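Local coordinates for protein N-acetylneuraminate lyase (Peptoclostridium difficile, PDB 4WOZ) that is an enzyme of the dihydrodipicolinate synthetase family, built as a TIM barrel and assembled from four chains, at residues A[264-272]-A[291-302]; A[13-21]-A[83-91]. All coordinates share one frame; numbering follows the deposited sequence.

Contact 1. Residues A[264-272]-A[291-302]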
loop_
_atom_site.group_PDB
_atom_site.type_symbol
_atom_site.label_atom_id
_atom_site.label_comp_id
_atom_site.label_asym_id
_atom_site.label_seq_id
_atom_site.Cartn_x
_atom_site.Cartn_y
_atom_site.Cartn_z
ATOM N N THR A 264 -9.910 9.759 23.969
ATOM C CA THR A 264 -10.858 10.866 23.906
ATOM C C THR A 264 -12.317 10.434 24.019
ATOM O O THR A 264 -13.137 11.168 24.572
ATOM C CB THR A 264 -10.667 11.682 22.618
ATOM O OG1 THR A 264 -9.311 12.151 22.552
ATOM C CG2 THR A 264 -11.614 12.883 22.603
ATOM N N ILE A 265 -12.655 9.258 23.494
ATOM C CA ILE A 265 -14.033 8.791 23.605
ATOM C C ILE A 265 -14.313 8.496 25.073
ATOM O O ILE A 265 -15.378 8.828 25.583
ATOM C CB ILE A 265 -14.293 7.510 22.767
ATOM C CG1 ILE A 265 -14.341 7.864 21.281
ATOM C CG2 ILE A 265 -15.613 6.865 23.187
ATOM C CD1 ILE A 265 -14.633 6.681 20.371
ATOM N N LYS A 266 -13.352 7.887 25.762
ATOM C CA LYS A 266 -13.547 7.579 27.175
ATOM C C LYS A 266 -13.601 8.855 28.019
ATOM O O LYS A 266 -14.395 8.955 28.956
ATOM C CB LYS A 266 -12.449 6.636 27.676
ATOM C CG LYS A 266 -12.558 5.232 27.081
ATOM C CD LYS A 266 -11.664 4.239 27.799
ATOM C CE LYS A 266 -11.805 2.853 27.194
ATOM N NZ LYS A 266 -11.033 1.844 27.955
ATOM N N LEU A 267 -12.776 9.837 27.679
ATOM C CA LEU A 267 -12.783 11.097 28.410
ATOM C C LEU A 267 -14.096 11.833 28.153
ATOM O O LEU A 267 -14.599 12.546 29.023
ATOM C CB LEU A 267 -11.599 11.963 27.985
ATOM C CG LEU A 267 -10.232 11.406 28.402
ATOM C CD1 LEU A 267 -9.104 12.248 27.800
ATOM C CD2 LEU A 267 -10.145 11.391 29.927
ATOM N N LEU A 268 -14.649 11.667 26.955
ATOM C CA LEU A 268 -15.913 12.310 26.634
ATOM C C LEU A 268 -17.003 11.623 27.438
ATOM O O LEU A 268 -17.921 12.276 27.925
ATOM C CB LEU A 268 -16.215 12.218 25.132
ATOM C CG LEU A 268 -15.400 13.166 24.244
ATOM C CD1 LEU A 268 -15.711 12.910 22.771
ATOM C CD2 LEU A 268 -15.723 14.609 24.614
ATOM N N LEU A 269 -16.898 10.305 27.572
ATOM C CA LEU A 269 -17.865 9.540 28.348
ATOM C C LEU A 269 -17.812 9.989 29.811
ATOM O O LEU A 269 -18.850 10.125 30.458
ATOM C CB LEU A 269 -17.561 8.044 28.251
ATOM C CG LEU A 269 -18.081 7.334 26.998
ATOM C CD1 LEU A 269 -17.532 5.919 26.931
ATOM C CD2 LEU A 269 -19.617 7.328 27.023
ATOM N N GLU A 270 -16.598 10.212 30.320
ATOM C CA GLU A 270 -16.408 10.667 31.697
ATOM C C GLU A 270 -17.189 11.961 31.903
ATOM O O GLU A 270 -17.807 12.169 32.954
ATOM C CB GLU A 270 -14.929 10.933 31.979
ATOM C CG GLU A 270 -14.068 9.696 32.149
ATOM C CD GLU A 270 -14.357 8.958 33.439
ATOM O OE1 GLU A 270 -14.771 9.613 34.421
ATOM O OE2 GLU A 270 -14.150 7.727 33.480
ATOM N N GLU A 271 -17.152 12.823 30.890
ATOM C CA GLU A 271 -17.850 14.099 30.937
ATOM C C GLU A 271 -19.357 13.912 30.812
ATOM O O GLU A 271 -20.127 14.837 31.076
ATOM C CB GLU A 271 -17.336 15.015 29.825
ATOM C CG GLU A 271 -16.054 15.735 30.184
ATOM C CD GLU A 271 -16.294 16.904 31.122
ATOM O OE1 GLU A 271 -17.145 16.784 32.031
ATOM O OE2 GLU A 271 -15.625 17.945 30.956
ATOM N N GLN A 272 -19.776 12.717 30.406
ATOM C CA GLN A 272 -21.197 12.428 30.277
ATOM C C GLN A 272 -21.705 11.665 31.506
ATOM O O GLN A 272 -22.827 11.166 31.519
ATOM C CB GLN A 272 -21.471 11.635 28.991
ATOM C CG GLN A 272 -20.988 12.347 27.725
ATOM C CD GLN A 272 -21.503 11.712 26.445
ATOM O OE1 GLN A 272 -21.525 10.487 26.307
ATOM N NE2 GLN A 272 -21.909 12.547 25.493
ATOM N N LYS A 291 -6.197 15.757 27.996
ATOM C CA LYS A 291 -7.340 15.915 28.884
ATOM C C LYS A 291 -8.032 17.267 28.728
ATOM O O LYS A 291 -9.260 17.335 28.718
ATOM C CB LYS A 291 -6.915 15.695 30.340
ATOM C CG LYS A 291 -6.557 14.245 30.651
ATOM C CD LYS A 291 -6.208 14.027 32.122
ATOM C CE LYS A 291 -5.910 12.552 32.387
ATOM N NZ LYS A 291 -5.448 12.270 33.780
ATOM N N SER A 292 -7.262 18.343 28.606
ATOM C CA SER A 292 -7.882 19.653 28.443
ATOM C C SER A 292 -8.473 19.743 27.035
ATOM O O SER A 292 -9.482 20.402 26.820
ATOM C CB SER A 292 -6.867 20.777 28.673
ATOM O OG SER A 292 -5.874 20.794 27.667
ATOM N N ARG A 293 -7.846 19.073 26.075
ATOM C CA ARG A 293 -8.367 19.088 24.712
ATOM C C ARG A 293 -9.700 18.342 24.669
ATOM O O ARG A 293 -10.651 18.796 24.040
ATOM C CB ARG A 293 -7.378 18.437 23.741
ATOM C CG ARG A 293 -7.924 18.263 22.330
ATOM C CD ARG A 293 -8.441 19.581 21.764
ATOM N NE ARG A 293 -8.985 19.435 20.413
ATOM C CZ ARG A 293 -9.554 20.425 19.731
ATOM N NH1 ARG A 293 -9.657 21.633 20.271
ATOM N NH2 ARG A 293 -10.016 20.212 18.505
ATOM N N ALA A 294 -9.764 17.198 25.342
ATOM C CA ALA A 294 -10.992 16.407 25.375
ATOM C C ALA A 294 -12.132 17.213 25.991
ATOM O O ALA A 294 -13.282 17.105 25.568
ATOM C CB ALA A 294 -10.769 15.126 26.167
ATOM N N LYS A 295 -11.816 18.022 26.998
ATOM C CA LYS A 295 -12.834 18.842 27.633
ATOM C C LYS A 295 -13.273 19.989 26.721
ATOM O O LYS A 295 -14.405 20.471 26.818
ATOM C CB LYS A 295 -12.324 19.352 28.984
ATOM C CG LYS A 295 -12.242 18.223 30.008
ATOM C CD LYS A 295 -11.772 18.669 31.377
ATOM C CE LYS A 295 -11.833 17.495 32.345
ATOM N NZ LYS A 295 -11.310 17.824 33.699
ATOM N N GLU A 296 -12.387 20.425 25.830
ATOM C CA GLU A 296 -12.752 21.474 24.882
ATOM C C GLU A 296 -13.733 20.837 23.897
ATOM O O GLU A 296 -14.749 21.427 23.530
ATOM C CB GLU A 296 -11.535 21.957 24.093
ATOM C CG GLU A 296 -10.605 22.887 24.827
ATOM C CD GLU A 296 -9.562 23.470 23.895
ATOM O OE1 GLU A 296 -8.789 22.683 23.301
ATOM O OE2 GLU A 296 -9.518 24.712 23.747
ATOM N N ILE A 297 -13.396 19.625 23.465
ATOM C CA ILE A 297 -14.222 18.875 22.528
ATOM C C ILE A 297 -15.594 18.658 23.161
ATOM O O ILE A 297 -16.623 18.772 22.493
ATOM C CB ILE A 297 -13.553 17.507 22.188
ATOM C CG1 ILE A 297 -12.257 17.758 21.410
ATOM C CG2 ILE A 297 -14.499 16.625 21.379
ATOM C CD1 ILE A 297 -11.423 16.517 21.167
ATOM N N TYR A 298 -15.602 18.368 24.458
ATOM C CA TYR A 298 -16.850 18.140 25.176
ATOM C C TYR A 298 -17.737 19.380 25.167
ATOM O O TYR A 298 -18.922 19.302 24.839
ATOM C CB TYR A 298 -16.574 17.730 26.626
ATOM C CG TYR A 298 -17.831 17.609 27.450
ATOM C CD1 TYR A 298 -18.761 16.598 27.199
ATOM C CD2 TYR A 298 -18.113 18.526 28.462
ATOM C CE1 TYR A 298 -19.943 16.507 27.937
ATOM C CE2 TYR A 298 -19.290 18.446 29.203
ATOM C CZ TYR A 298 -20.197 17.436 28.936
ATOM O OH TYR A 298 -21.350 17.356 29.677
ATOM N N ARG A 299 -17.161 20.520 25.531
ATOM C CA ARG A 299 -17.910 21.771 25.568
ATOM C C ARG A 299 -18.397 22.178 24.185
ATOM O O ARG A 299 -19.436 22.819 24.041
ATOM C CB ARG A 299 -17.044 22.893 26.153
ATOM C CG ARG A 299 -16.785 22.746 27.641
ATOM C CD ARG A 299 -16.122 23.982 28.235
ATOM N NE ARG A 299 -14.713 24.098 27.874
ATOM C CZ ARG A 299 -14.243 24.901 26.929
ATOM N NH1 ARG A 299 -15.071 25.676 26.238
ATOM N NH2 ARG A 299 -12.941 24.934 26.682
ATOM N N LYS A 300 -17.648 21.787 23.165
ATOM C CA LYS A 300 -17.995 22.136 21.803
ATOM C C LYS A 300 -19.180 21.353 21.238
ATOM O O LYS A 300 -20.125 21.945 20.715
ATOM C CB LYS A 300 -16.775 21.944 20.898
ATOM C CG LYS A 300 -16.861 22.676 19.575
ATOM C CD LYS A 300 -15.688 22.331 18.664
ATOM C CE LYS A 300 -14.342 22.577 19.338
ATOM N NZ LYS A 300 -13.209 22.114 18.476
ATOM N N TYR A 301 -19.144 20.028 21.368
ATOM C CA TYR A 301 -20.196 19.183 20.804
ATOM C C TYR A 301 -21.266 18.627 21.739
ATOM O O TYR A 301 -22.243 18.041 21.268
ATOM C CB TYR A 301 -19.542 18.018 20.061
ATOM C CG TYR A 301 -18.515 18.478 19.061
ATOM C CD1 TYR A 301 -18.896 19.160 17.910
ATOM C CD2 TYR A 301 -17.158 18.280 19.291
ATOM C CE1 TYR A 301 -17.952 19.641 17.013
ATOM C CE2 TYR A 301 -16.203 18.756 18.399
ATOM C CZ TYR A 301 -16.608 19.438 17.265
ATOM O OH TYR A 301 -15.669 19.928 16.396
ATOM N N PHE A 302 -21.096 18.797 23.045
ATOM C CA PHE A 302 -22.072 18.268 23.992
ATOM C C PHE A 302 -22.438 19.265 25.093
ATOM O O PHE A 302 -22.925 18.817 26.154
ATOM C CB PHE A 302 -21.523 16.985 24.620
ATOM C CG PHE A 302 -21.237 15.898 23.620
ATOM C CD1 PHE A 302 -22.263 15.089 23.142
ATOM C CD2 PHE A 302 -19.949 15.713 23.120
ATOM C CE1 PHE A 302 -22.013 14.114 22.180
ATOM C CE2 PHE A 302 -19.687 14.740 22.155
ATOM C CZ PHE A 302 -20.719 13.941 21.684
ATOM O OXT PHE A 302 -22.251 20.479 24.872
HETATM O O HOH W 1 -19.665 17.960 32.507
#
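Lys-291 opens the pairing of two C-terminal helices by offering its backbone CA and the root of its side chain to Leu-267, while its amine runs off elsewhere. One turn on, Ala-294 points toward the other helix, and its CB lies 3.7 Å from Leu-267 CD1. A methyl this small lets the backbones close in, and the CA atoms of Thr-264 and Ala-294 stand only 5.7 Å apart. The axes of 264-271 and 291-301 approach to 9.3 Å and cross at -59°. Lys-295 meets Glu-271 through its aliphatic chain, CG resting 3.5 Å from OE2; Lys-295 NZ stays 5.1 Å from Glu-271 OE2, so attraction here is at most long-range. Ile-297 crosses two partners at roughly right angles: its CD1 meets Thr-264 CG2, and its CG2 meets Leu-268 CD2 at 4.0 Å. The hydroxyl of that threonine turns back to Gly-260 O, just ahead of the helix.

Tyr-298 throws its ring across to Glu-271 because CG lies opposite the backbone N, and Glu-271 CB sits over the ring centre as a CH-pi contact, 3.4 Å from the Tyr-298 centroid. A turn about the CB-CG bond of Glu-271 lays its carboxylate almost flat along the same ring, the planes 20° apart. A water donates to Glu-271 OE1 and touches Tyr-298 OH weakly. At the chain end, the Phe-302 ring carries Gln-272 NE2 over one face, offset toward the rim, the amide turned 83° from the ring plane. Chemically, the interface grades from a buried aliphatic centre to a rim where polar groups lie against aromatic faces, consistent with a pairing that rests more on apolar burial and close fit than on charge.

Contact 2. Residues A[13-21]-A[83-91]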
loop_
_atom_site.group_PDB
_atom_site.type_symbol
_atom_site.label_atom_id
_atom_site.label_comp_id
_atom_site.label_asym_id
_atom_site.label_seq_id
_atom_site.Cartn_x
_atom_site.Cartn_y
_atom_site.Cartn_z
ATOM N N THR A 13 -35.075 -12.751 16.169
ATOM C CA THR A 13 -34.925 -11.288 16.423
ATOM C C THR A 13 -34.459 -10.550 15.168
ATOM O O THR A 13 -33.496 -10.962 14.522
ATOM C CB THR A 13 -33.903 -11.020 17.554
ATOM O OG1 THR A 13 -34.346 -11.653 18.759
ATOM C CG2 THR A 13 -33.751 -9.524 17.799
ATOM N N ASP A 14 -35.153 -9.470 14.820
ATOM C CA ASP A 14 -34.782 -8.673 13.654
ATOM C C ASP A 14 -33.565 -7.857 14.088
ATOM O O ASP A 14 -33.642 -7.097 15.047
ATOM C CB ASP A 14 -35.927 -7.740 13.258
ATOM C CG ASP A 14 -35.714 -7.106 11.899
ATOM O OD1 ASP A 14 -35.752 -7.841 10.888
ATOM O OD2 ASP A 14 -35.500 -5.875 11.843
ATOM N N MET A 15 -32.451 -8.007 13.379
ATOM C CA MET A 15 -31.221 -7.317 13.752
ATOM C C MET A 15 -30.955 -5.936 13.148
ATOM O O MET A 15 -29.884 -5.367 13.366
ATOM C CB MET A 15 -30.026 -8.226 13.462
ATOM C CG MET A 15 -30.122 -9.611 14.088
ATOM S SD MET A 15 -30.410 -9.589 15.861
ATOM C CE MET A 15 -28.885 -8.835 16.449
ATOM N N LYS A 16 -31.903 -5.389 12.397
ATOM C CA LYS A 16 -31.702 -4.070 11.803
ATOM C C LYS A 16 -31.625 -3.001 12.889
ATOM O O LYS A 16 -32.228 -3.146 13.949
ATOM C CB LYS A 16 -32.837 -3.746 10.829
ATOM C CG LYS A 16 -32.899 -4.709 9.655
ATOM C CD LYS A 16 -33.952 -4.324 8.636
ATOM C CE LYS A 16 -33.993 -5.350 7.507
ATOM N NZ LYS A 16 -34.965 -4.985 6.446
ATOM N N GLY A 17 -30.875 -1.934 12.637
ATOM C CA GLY A 17 -30.786 -0.879 13.632
ATOM C C GLY A 17 -29.414 -0.282 13.868
ATOM O O GLY A 17 -28.444 -0.627 13.195
ATOM N N ILE A 18 -29.351 0.620 14.844
ATOM C CA ILE A 18 -28.119 1.308 15.212
ATOM C C ILE A 18 -27.495 0.620 16.417
ATOM O O ILE A 18 -28.125 0.514 17.468
ATOM C CB ILE A 18 -28.400 2.778 15.588
ATOM C CG1 ILE A 18 -29.149 3.473 14.451
ATOM C CG2 ILE A 18 -27.095 3.500 15.901
ATOM C CD1 ILE A 18 -28.403 3.491 13.138
ATOM N N TYR A 19 -26.260 0.154 16.268
ATOM C CA TYR A 19 -25.570 -0.522 17.361
ATOM C C TYR A 19 -24.309 0.215 17.788
ATOM O O TYR A 19 -23.531 0.649 16.945
ATOM C CB TYR A 19 -25.142 -1.937 16.958
ATOM C CG TYR A 19 -26.260 -2.904 16.679
ATOM C CD1 TYR A 19 -26.996 -2.831 15.498
ATOM C CD2 TYR A 19 -26.559 -3.923 17.584
ATOM C CE1 TYR A 19 -28.001 -3.752 15.218
ATOM C CE2 TYR A 19 -27.563 -4.851 17.317
ATOM C CZ TYR A 19 -28.277 -4.758 16.133
ATOM O OH TYR A 19 -29.265 -5.675 15.869
ATOM N N SER A 20 -24.103 0.337 19.096
ATOM C CA SER A 20 -22.891 0.969 19.601
ATOM C C SER A 20 -21.854 -0.128 19.807
ATOM O O SER A 20 -22.157 -1.167 20.402
ATOM C CB SER A 20 -23.135 1.659 20.952
ATOM O OG SER A 20 -23.735 2.932 20.802
ATOM N N ALA A 21 -20.645 0.083 19.295
ATOM C CA ALA A 21 -19.575 -0.883 19.511
ATOM C C ALA A 21 -19.169 -0.557 20.950
ATOM O O ALA A 21 -18.484 0.425 21.207
ATOM C CB ALA A 21 -18.413 -0.633 18.543
ATOM N N GLU A 83 -33.127 -7.984 28.316
ATOM C CA GLU A 83 -33.758 -7.953 27.039
ATOM C C GLU A 83 -34.231 -6.635 26.526
ATOM O O GLU A 83 -34.922 -6.496 25.651
ATOM C CB GLU A 83 -34.875 -8.922 26.956
ATOM C CG GLU A 83 -34.673 -10.072 27.861
ATOM C CD GLU A 83 -34.048 -11.204 27.194
ATOM O OE1 GLU A 83 -33.971 -12.207 27.829
ATOM O OE2 GLU A 83 -33.656 -11.079 26.073
ATOM N N GLU A 84 -33.783 -5.645 27.172
ATOM C CA GLU A 84 -34.144 -4.292 26.770
ATOM C C GLU A 84 -33.762 -3.978 25.320
ATOM O O GLU A 84 -34.574 -3.441 24.568
ATOM C CB GLU A 84 -33.513 -3.284 27.734
ATOM C CG GLU A 84 -33.941 -1.847 27.502
ATOM C CD GLU A 84 -33.832 -1.004 28.758
ATOM O OE1 GLU A 84 -33.058 -1.392 29.664
ATOM O OE2 GLU A 84 -34.510 0.048 28.834
ATOM N N ILE A 85 -32.534 -4.307 24.927
ATOM C CA ILE A 85 -32.102 -4.072 23.551
ATOM C C ILE A 85 -31.420 -5.316 22.989
ATOM O O ILE A 85 -31.176 -6.275 23.712
ATOM C CB ILE A 85 -31.125 -2.880 23.433
ATOM C CG1 ILE A 85 -29.829 -3.189 24.181
ATOM C CG2 ILE A 85 -31.786 -1.611 23.959
ATOM C CD1 ILE A 85 -28.765 -2.131 24.006
ATOM N N LYS A 86 -31.121 -5.281 21.693
ATOM C CA LYS A 86 -30.480 -6.392 20.999
ATOM C C LYS A 86 -28.990 -6.494 21.308
ATOM O O LYS A 86 -28.336 -5.500 21.635
ATOM C CB LYS A 86 -30.675 -6.244 19.489
ATOM C CG LYS A 86 -32.127 -6.180 19.074
ATOM C CD LYS A 86 -32.265 -5.734 17.633
ATOM C CE LYS A 86 -33.686 -5.277 17.342
ATOM N NZ LYS A 86 -33.802 -4.701 15.971
ATOM N N LEU A 87 -28.462 -7.706 21.181
ATOM C CA LEU A 87 -27.059 -7.960 21.453
ATOM C C LEU A 87 -26.382 -8.794 20.381
ATOM O O LEU A 87 -26.883 -9.858 19.982
ATOM C CB LEU A 87 -26.902 -8.678 22.793
ATOM C CG LEU A 87 -27.236 -7.908 24.070
ATOM C CD1 LEU A 87 -27.136 -8.850 25.259
ATOM C CD2 LEU A 87 -26.285 -6.734 24.225
ATOM N N ILE A 88 -25.239 -8.300 19.918
ATOM C CA ILE A 88 -24.439 -9.002 18.927
ATOM C C ILE A 88 -23.085 -9.234 19.588
ATOM O O ILE A 88 -22.497 -8.314 20.164
ATOM C CB ILE A 88 -24.225 -8.167 17.652
ATOM C CG1 ILE A 88 -25.561 -7.951 16.935
ATOM C CG2 ILE A 88 -23.238 -8.881 16.731
ATOM C CD1 ILE A 88 -25.438 -7.113 15.673
ATOM N N ALA A 89 -22.593 -10.462 19.513
ATOM C CA ALA A 89 -21.313 -10.773 20.126
ATOM C C ALA A 89 -20.217 -11.017 19.096
ATOM O O ALA A 89 -20.342 -11.896 18.246
ATOM C CB ALA A 89 -21.459 -11.994 21.034
ATOM N N GLN A 90 -19.150 -10.223 19.162
ATOM C CA GLN A 90 -18.024 -10.404 18.250
ATOM C C GLN A 90 -17.200 -11.495 18.928
ATOM O O GLN A 90 -16.667 -11.282 20.014
ATOM C CB GLN A 90 -17.199 -9.112 18.129
ATOM C CG GLN A 90 -16.285 -9.056 16.898
ATOM C CD GLN A 90 -15.131 -10.052 16.948
ATOM O OE1 GLN A 90 -14.818 -10.697 15.951
ATOM N NE2 GLN A 90 -14.486 -10.165 18.105
ATOM N N VAL A 91 -17.116 -12.664 18.305
ATOM C CA VAL A 91 -16.375 -13.768 18.903
ATOM C C VAL A 91 -15.081 -14.148 18.184
ATOM O O VAL A 91 -14.333 -15.002 18.663
ATOM C CB VAL A 91 -17.259 -15.028 19.001
ATOM C CG1 VAL A 91 -18.507 -14.729 19.831
ATOM C CG2 VAL A 91 -17.643 -15.501 17.604
#
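Thr-13 begins the contact by sliding its CG2 methyl along the stem of Lys-86, 3.9 Å from CG, while its hydroxyl turns to Asp-112 outside the pair. The lysine chain, extended beyond CG, reaches along to the N-terminal segment and delivers its amine, NZ, to Asp-14 O at 2.6 Å, with the donor tilted 29° from the carbonyl plane. The Asp-14 carboxylate lies farther off, OD2 standing 4.6 Å from Lys-86 NZ, where it would probably still favour the positive charge. Met-15, bent at both chi2 and chi3, curls its CE back onto Ile-88 CG1; at 3.5 Å this carbon pair is tighter than usual. Lys-16, its CB directed away, contributes its carbonyl O, which takes a second bond from Lys-86 NZ (3.0 Å), this one in the carbonyl plane. Two backbone oxygens thus grip one amine and pin the lead-in to the first strand.

These strands, 17-21 and 86-90, are the first and third of a closed eight-stranded parallel TIM barrel, with strand 52-55 between them, so they meet through side chains in the barrel interior rather than by pairing backbones. Tyr-19 points inward, and Ile-88 CD1 lies over one face of its ring, 3.8 Å from the centroid and offset toward the rim, the two side chains crossing at about a right angle. The phenol OH of Tyr-19 reaches back to donate to Met-15 O at 2.6 Å from above the carbonyl plane, which probably restrains the ring, and the same OH rests 3.5 Å from Lys-86 CD.

Overall arrangement
The two contacts illustrate how one barrel chain is packed in its core and finished at its periphery. Contact 2 joins strands on the inside of the barrel, its centre about 10 Å from the centre of the chain; contact 1 joins two of the last helices, its centre about 21 Å from it. Their centres lie 26 Å apart, and although their nearest atoms come within about 7 Å, they do not touch. In sequence they run in series, contact 2 being complete before 264-272 begins. Helix 220-235 touches both, meeting Ile-18 and Ser-20 as well as Leu-269 and Phe-302. A bound 2-(acetylamino)-2-deoxy-D-mannose lies about 12 Å from the side chain of Ile-297.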